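Tail protein, 43 kDa (Neisseria meningitidis MC58, PDB 3D37) is of unknown biochemical function but probably forms part of the baseplate of a Mu-like phage tail. Local coordinates at residues V12-K17 and S55-E60; T70-S75 and R92-F97. All coordinates share one frame; numbering follows the deposited sequence.

Contact 1 of 2, residues V12-K17 and S55-E60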
ATOM      1  N   VAL A  12     -32.128  -2.872  -3.505  1.00 34.70           N
ATOM      2  CA  VAL A  12     -32.644  -1.612  -4.001  1.00 34.48           C
ATOM      3  C   VAL A  12     -33.798  -2.044  -4.857  1.00 34.69           C
ATOM      4  O   VAL A  12     -33.589  -2.669  -5.881  1.00 34.17           O
ATOM      5  CB  VAL A  12     -31.574  -0.835  -4.801  1.00 34.67           C
ATOM      6  CG1 VAL A  12     -32.148   0.458  -5.426  1.00 32.94           C
ATOM      7  CG2 VAL A  12     -30.396  -0.530  -3.914  1.00 34.93           C
ATOM      8  N   ARG A  13     -35.016  -1.777  -4.393  1.00 34.75           N
ATOM      9  CA  ARG A  13     -36.207  -2.153  -5.106  1.00 36.44           C
ATOM     10  C   ARG A  13     -36.606  -1.017  -6.049  1.00 37.29           C
ATOM     11  O   ARG A  13     -36.830   0.099  -5.602  1.00 35.23           O
ATOM     12  CB  ARG A  13     -37.332  -2.404  -4.094  1.00 35.54           C
ATOM     13  CG  ARG A  13     -38.429  -3.233  -4.607  1.00 37.35           C
ATOM     14  CD  ARG A  13     -39.523  -3.372  -3.545  1.00 37.69           C
ATOM     15  NE  ARG A  13     -39.165  -4.401  -2.565  1.00 37.94           N
ATOM     16  CZ  ARG A  13     -39.728  -4.525  -1.365  1.00 37.94           C
ATOM     17  NH1 ARG A  13     -40.577  -3.645  -0.925  1.00 39.48           N
ATOM     18  NH2 ARG A  13     -39.405  -5.534  -0.578  1.00 42.49           N
ATOM     19  N   VAL A  14     -36.641  -1.292  -7.353  1.00 39.06           N
ATOM     20  CA  VAL A  14     -37.046  -0.312  -8.356  1.00 41.33           C
ATOM     21  C   VAL A  14     -37.996  -1.004  -9.333  1.00 43.53           C
ATOM     22  O   VAL A  14     -37.605  -2.027  -9.963  1.00 44.53           O
ATOM     23  CB  VAL A  14     -35.847   0.177  -9.221  1.00 41.93           C
ATOM     24  CG1 VAL A  14     -36.373   1.069 -10.364  1.00 42.53           C
ATOM     25  CG2 VAL A  14     -34.783   0.868  -8.404  1.00 40.13           C
ATOM     26  N   GLY A  15     -39.204  -0.465  -9.488  1.00 45.42           N
ATOM     27  CA  GLY A  15     -40.184  -1.056 -10.402  1.00 47.15           C
ATOM     28  C   GLY A  15     -40.375  -2.525 -10.063  1.00 48.87           C
ATOM     29  O   GLY A  15     -40.086  -3.412 -10.883  1.00 49.11           O
ATOM     30  N   GLY A  16     -40.790  -2.760  -8.808  1.00 50.40           N
ATOM     31  CA  GLY A  16     -41.097  -4.096  -8.277  1.00 50.14           C
ATOM     32  C   GLY A  16     -39.925  -5.049  -8.275  1.00 50.82           C
ATOM     33  O   GLY A  16     -39.998  -6.138  -7.697  1.00 52.89           O
ATOM     34  N   LYS A  17     -38.835  -4.632  -8.899  1.00 50.20           N
ATOM     35  CA  LYS A  17     -37.711  -5.475  -9.178  1.00 49.62           C
ATOM     36  C   LYS A  17     -36.669  -5.256  -8.088  1.00 48.41           C
ATOM     37  O   LYS A  17     -36.382  -4.125  -7.729  1.00 46.98           O
ATOM     38  CB  LYS A  17     -37.162  -5.086 -10.559  1.00 50.22           C
ATOM     39  CG  LYS A  17     -36.113  -6.001 -11.154  1.00 51.09           C
ATOM     40  CD  LYS A  17     -35.892  -5.646 -12.626  1.00 53.10           C
ATOM     41  CE  LYS A  17     -37.067  -6.106 -13.555  1.00 56.25           C
ATOM     42  NZ  LYS A  17     -36.726  -7.298 -14.430  1.00 57.19           N
ATOM     43  N   SER A  55     -31.137   5.656 -13.151  1.00 43.87           N
ATOM     44  CA  SER A  55     -31.005   7.015 -12.646  1.00 43.13           C
ATOM     45  C   SER A  55     -32.317   7.738 -12.825  1.00 41.74           C
ATOM     46  O   SER A  55     -32.990   7.618 -13.867  1.00 41.47           O
ATOM     47  CB  SER A  55     -29.852   7.793 -13.322  1.00 42.85           C
ATOM     48  OG  SER A  55     -30.064   7.910 -14.740  1.00 45.20           O
ATOM     49  N   GLY A  56     -32.697   8.465 -11.777  1.00 39.70           N
ATOM     50  CA  GLY A  56     -33.930   9.176 -11.751  1.00 38.72           C
ATOM     51  C   GLY A  56     -35.130   8.345 -11.376  1.00 37.91           C
ATOM     52  O   GLY A  56     -36.212   8.892 -11.299  1.00 39.38           O
ATOM     53  N   GLU A  57     -34.954   7.046 -11.149  1.00 37.42           N
ATOM     54  CA  GLU A  57     -36.057   6.143 -10.747  1.00 36.82           C
ATOM     55  C   GLU A  57     -36.307   6.206  -9.234  1.00 35.22           C
ATOM     56  O   GLU A  57     -35.390   6.401  -8.456  1.00 34.58           O
ATOM     57  CB  GLU A  57     -35.711   4.684 -11.079  1.00 37.68           C
ATOM     58  CG  GLU A  57     -35.654   4.336 -12.548  1.00 40.94           C
ATOM     59  CD  GLU A  57     -36.957   4.551 -13.202  1.00 47.97           C
ATOM     60  OE1 GLU A  57     -37.978   4.237 -12.564  1.00 52.96           O
ATOM     61  OE2 GLU A  57     -36.984   5.089 -14.334  1.00 54.33           O
ATOM     62  N   SER A  58     -37.556   6.010  -8.846  1.00 34.25           N
ATOM     63  CA  SER A  58     -37.954   5.923  -7.467  1.00 34.06           C
ATOM     64  C   SER A  58     -37.512   4.588  -6.925  1.00 32.78           C
ATOM     65  O   SER A  58     -37.525   3.603  -7.633  1.00 31.76           O
ATOM     66  CB  SER A  58     -39.473   6.016  -7.344  1.00 34.38           C
ATOM     67  OG  SER A  58     -39.838   7.348  -7.491  1.00 38.01           O
ATOM     68  N   CYS A  59     -37.086   4.554  -5.672  1.00 31.58           N
ATOM     69  CA  CYS A  59     -36.613   3.285  -5.115  1.00 31.05           C
ATOM     70  C   CYS A  59     -36.905   3.147  -3.625  1.00 29.79           C
ATOM     71  O   CYS A  59     -37.228   4.096  -2.952  1.00 29.15           O
ATOM     72  CB  CYS A  59     -35.117   3.083  -5.380  1.00 30.54           C
ATOM     73  SG  CYS A  59     -34.013   4.239  -4.528  1.00 32.76           S
ATOM     74  N   GLU A  60     -36.745   1.934  -3.150  1.00 30.21           N
ATOM     75  CA  GLU A  60     -36.774   1.639  -1.728  1.00 31.12           C
ATOM     76  C   GLU A  60     -35.563   0.805  -1.410  1.00 29.98           C
ATOM     77  O   GLU A  60     -35.139  -0.036  -2.209  1.00 30.47           O
ATOM     78  CB  GLU A  60     -38.085   0.909  -1.346  1.00 30.94           C
ATOM     79  CG  GLU A  60     -39.275   1.817  -1.431  1.00 30.64           C
ATOM     80  CD  GLU A  60     -40.614   1.055  -1.486  1.00 34.21           C
ATOM     81  OE1 GLU A  60     -40.642  -0.041  -2.035  1.00 36.60           O
ATOM     82  OE2 GLU A  60     -41.641   1.560  -0.975  1.00 36.62           O
TER
HETATM   83  O   HOH W   1     -39.628   2.432  -8.846  1.00 49.88           O
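E60 O receives the shortest polar bond between strands 10-14 and 58-63: R13 N lies 2.8 Å from it, with 164° at the hydrogen, and V12 CA adds a C-H...O approach to the same oxygen. The return bond, from E60 N to R13 O, is longer at 3.1 Å; its donor lies in the plane of the carbonyl, and C59 CA also closes on R13 O. R13 and E60 are therefore an antiparallel hydrogen-bonded pair, and their side chains leave the sheet on the same face. There NH1 of R13 and OE1 of E60 stand 3.8 Å apart, a long salt bridge whose guanidinium and carboxylate planes are turned 74° from each other. The arginine is shared, since NE forms a second salt bridge with E18. C59 CB also makes apolar contacts, with V14 CG2 at 3.8 Å and V12 CG1 at 4.0 Å. The other branch of V14, with CG1 anti to the backbone N (chi1 173°), reaches E57 CB at 3.7 Å. One water accepts from G15 N and donates to S58 O, bridging the segments where the strand pairing gives way. V14 to K17 is a type I' turn, with G15 and G16 both at positive phi. It closes the tight beta hairpin of strands 10-14 and 17-19, which 58-63 extends antiparallel within the N-terminal GpP-like phage-barrel domain.

Contact 2 of 2, residues T70-S75 and R92-F97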
ATOM      1  N   THR A  70     -36.800   5.388   1.570  1.00 27.88           N
ATOM      2  CA  THR A  70     -37.579   5.621   0.374  1.00 28.17           C
ATOM      3  C   THR A  70     -36.962   6.832  -0.308  1.00 28.42           C
ATOM      4  O   THR A  70     -36.793   7.863   0.307  1.00 30.38           O
ATOM      5  CB  THR A  70     -39.120   5.845   0.746  1.00 27.99           C
ATOM      6  OG1 THR A  70     -39.550   4.745   1.560  1.00 28.79           O
ATOM      7  CG2 THR A  70     -40.022   5.942  -0.506  1.00 28.27           C
ATOM      8  N   GLY A  71     -36.600   6.718  -1.576  1.00 29.29           N
ATOM      9  CA  GLY A  71     -35.936   7.817  -2.264  1.00 29.34           C
ATOM     10  C   GLY A  71     -35.860   7.696  -3.769  1.00 29.13           C
ATOM     11  O   GLY A  71     -36.661   7.039  -4.384  1.00 27.81           O
ATOM     12  N   ILE A  72     -34.836   8.318  -4.336  1.00 29.73           N
ATOM     13  CA  ILE A  72     -34.696   8.475  -5.768  1.00 29.85           C
ATOM     14  C   ILE A  72     -33.229   8.226  -6.065  1.00 29.96           C
ATOM     15  O   ILE A  72     -32.351   8.774  -5.397  1.00 29.60           O
ATOM     16  CB  ILE A  72     -35.119   9.932  -6.288  1.00 30.07           C
ATOM     17  CG1 ILE A  72     -36.573  10.232  -5.955  1.00 32.10           C
ATOM     18  CG2 ILE A  72     -34.983  10.080  -7.835  1.00 28.43           C
ATOM     19  CD1 ILE A  72     -36.759  10.687  -4.550  1.00 39.19           C
ATOM     20  N   ILE A  73     -32.980   7.402  -7.075  1.00 29.97           N
ATOM     21  CA  ILE A  73     -31.617   7.188  -7.597  1.00 30.54           C
ATOM     22  C   ILE A  73     -31.218   8.484  -8.325  1.00 30.87           C
ATOM     23  O   ILE A  73     -31.879   8.929  -9.293  1.00 30.92           O
ATOM     24  CB  ILE A  73     -31.558   5.964  -8.489  1.00 30.25           C
ATOM     25  CG1 ILE A  73     -31.968   4.733  -7.650  1.00 32.28           C
ATOM     26  CG2 ILE A  73     -30.093   5.692  -9.103  1.00 29.68           C
ATOM     27  CD1 ILE A  73     -32.058   3.505  -8.434  1.00 31.15           C
ATOM     28  N   GLY A  74     -30.188   9.135  -7.799  1.00 30.69           N
ATOM     29  CA  GLY A  74     -29.709  10.362  -8.373  1.00 31.51           C
ATOM     30  C   GLY A  74     -28.665  10.120  -9.424  1.00 32.49           C
ATOM     31  O   GLY A  74     -28.509  10.906 -10.332  1.00 34.55           O
ATOM     32  N   SER A  75     -27.897   9.062  -9.291  1.00 32.88           N
ATOM     33  CA  SER A  75     -26.819   8.845 -10.207  1.00 33.02           C
ATOM     34  C   SER A  75     -26.407   7.394 -10.304  1.00 31.93           C
ATOM     35  O   SER A  75     -26.624   6.585  -9.401  1.00 30.02           O
ATOM     36  CB  SER A  75     -25.616   9.739  -9.883  1.00 33.20           C
ATOM     37  OG  SER A  75     -24.849   9.284  -8.824  1.00 34.22           O
ATOM     38  N   ARG A  92     -30.650   9.812  -2.712  1.00 26.23           N
ATOM     39  CA  ARG A  92     -31.107  10.469  -1.487  1.00 28.53           C
ATOM     40  C   ARG A  92     -32.536  10.080  -1.199  1.00 28.27           C
ATOM     41  O   ARG A  92     -33.235   9.607  -2.091  1.00 27.49           O
ATOM     42  CB  ARG A  92     -30.994  11.980  -1.643  1.00 28.23           C
ATOM     43  CG  ARG A  92     -29.519  12.458  -1.755  1.00 28.41           C
ATOM     44  CD  ARG A  92     -29.485  13.956  -1.950  1.00 29.85           C
ATOM     45  NE  ARG A  92     -30.190  14.278  -3.176  1.00 29.68           N
ATOM     46  CZ  ARG A  92     -30.610  15.477  -3.564  1.00 33.83           C
ATOM     47  NH1 ARG A  92     -30.487  16.535  -2.773  1.00 34.27           N
ATOM     48  NH2 ARG A  92     -31.250  15.573  -4.727  1.00 31.84           N
ATOM     49  N   ASP A  93     -32.946  10.274   0.054  1.00 29.24           N
ATOM     50  CA  ASP A  93     -34.370  10.138   0.453  1.00 29.92           C
ATOM     51  C   ASP A  93     -35.235  11.289  -0.116  1.00 29.75           C
ATOM     52  O   ASP A  93     -34.735  12.141  -0.838  1.00 29.21           O
ATOM     53  CB  ASP A  93     -34.527   9.967   1.986  1.00 29.47           C
ATOM     54  CG  ASP A  93     -34.292  11.248   2.747  1.00 29.95           C
ATOM     55  OD1 ASP A  93     -34.128  12.317   2.117  1.00 27.66           O
ATOM     56  OD2 ASP A  93     -34.192  11.190   3.986  1.00 31.80           O
ATOM     57  N   LEU A  94     -36.534  11.294   0.201  1.00 31.32           N
ATOM     58  CA  LEU A  94     -37.458  12.220  -0.436  1.00 32.87           C
ATOM     59  C   LEU A  94     -37.248  13.664   0.017  1.00 33.92           C
ATOM     60  O   LEU A  94     -37.756  14.588  -0.618  1.00 35.10           O
ATOM     61  CB  LEU A  94     -38.915  11.781  -0.220  1.00 33.73           C
ATOM     62  CG  LEU A  94     -39.338  10.375  -0.654  1.00 32.67           C
ATOM     63  CD1 LEU A  94     -40.831  10.118  -0.254  1.00 35.22           C
ATOM     64  CD2 LEU A  94     -39.124  10.167  -2.135  1.00 36.22           C
ATOM     65  N   ALA A  95     -36.503  13.865   1.112  1.00 34.10           N
ATOM     66  CA  ALA A  95     -36.089  15.209   1.517  1.00 33.68           C
ATOM     67  C   ALA A  95     -35.266  15.851   0.458  1.00 33.59           C
ATOM     68  O   ALA A  95     -35.198  17.017   0.443  1.00 34.14           O
ATOM     69  CB  ALA A  95     -35.296  15.173   2.827  1.00 33.56           C
ATOM     70  N   GLY A  96     -34.576  15.086  -0.398  1.00 34.66           N
ATOM     71  CA  GLY A  96     -33.867  15.639  -1.548  1.00 34.70           C
ATOM     72  C   GLY A  96     -34.664  16.627  -2.401  1.00 35.90           C
ATOM     73  O   GLY A  96     -34.133  17.624  -2.805  1.00 34.43           O
ATOM     74  N   PHE A  97     -35.935  16.335  -2.686  1.00 36.84           N
ATOM     75  CA  PHE A  97     -36.840  17.301  -3.291  1.00 38.40           C
ATOM     76  C   PHE A  97     -36.961  18.630  -2.518  1.00 39.55           C
ATOM     77  O   PHE A  97     -36.844  19.711  -3.086  1.00 39.69           O
ATOM     78  CB  PHE A  97     -38.256  16.720  -3.388  1.00 39.36           C
ATOM     79  CG  PHE A  97     -38.394  15.602  -4.390  1.00 40.36           C
ATOM     80  CD1 PHE A  97     -38.271  15.862  -5.763  1.00 39.09           C
ATOM     81  CD2 PHE A  97     -38.677  14.294  -3.956  1.00 40.34           C
ATOM     82  CE1 PHE A  97     -38.416  14.842  -6.690  1.00 39.78           C
ATOM     83  CE2 PHE A  97     -38.818  13.259  -4.871  1.00 40.54           C
ATOM     84  CZ  PHE A  97     -38.699  13.535  -6.253  1.00 40.74           C
TER
HETATM   85  O   HOH W   2     -37.972   9.286   2.226  1.00 29.87           O
HETATM   86  O   HOH W   3     -31.773  11.387  -5.239  1.00 29.64           O
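I72 CD1 touches two side chains of 92-97: L94 CD2 at 3.4 Å, tighter than usual for two methyl carbons, and F97 CE2 at 3.3 Å. I72 crosses both L94 and F97 at about a right angle. With CG1 anti to the carbonyl carbon (chi1 -60°), that atom also lies near F97 CE2 and CZ. Along the backbone, I72 N donates to R92 O over 3.0 Å, nearly straight at the acceptor (C=O...N 177°). The return bond from R92 N to I72 O is weak at 3.3 Å, and a water bridges the same two atoms. G71 CA makes a C-H...O contact of 3.2 Å with R92 O. A second water links T70 O to L94 N as the chain turns from strand to helix. At that turn D93 OD1 accepts a weak capping bond from A95 N, while G96 N bonds to D93 O. Strands 66-81 and 84-93 are the arms of a beta hairpin, and helix 95-100 comes next in the chain; F97 stacks on W124, R92 bridges to D100, and I72 packs on L245 of a neighbouring subunit.

Contacts 1 and 2 lie in series along the chain, with centres about 11 Å apart, and strand 66-81 follows strand 58-63 directly. These two strands are antiparallel neighbours, giving the order 10-14, 58-63, 66-81, 84-93 across the sheet. The join is direct: C59 N and G71 O are 2.8 Å apart and G56 N and I73 O 2.7 Å, both probable hydrogen bonds, while C59 SG packs on I73 CG1. Contact 1 lies wholly in the N-terminal GpP-like region, whereas contact 2 joins 70-75, in that same region, to 92-97, which reaches into the gp44-like second one. Both touch a second subunit, and S75 pairs with one of its strands, continuing the sheet across the interface.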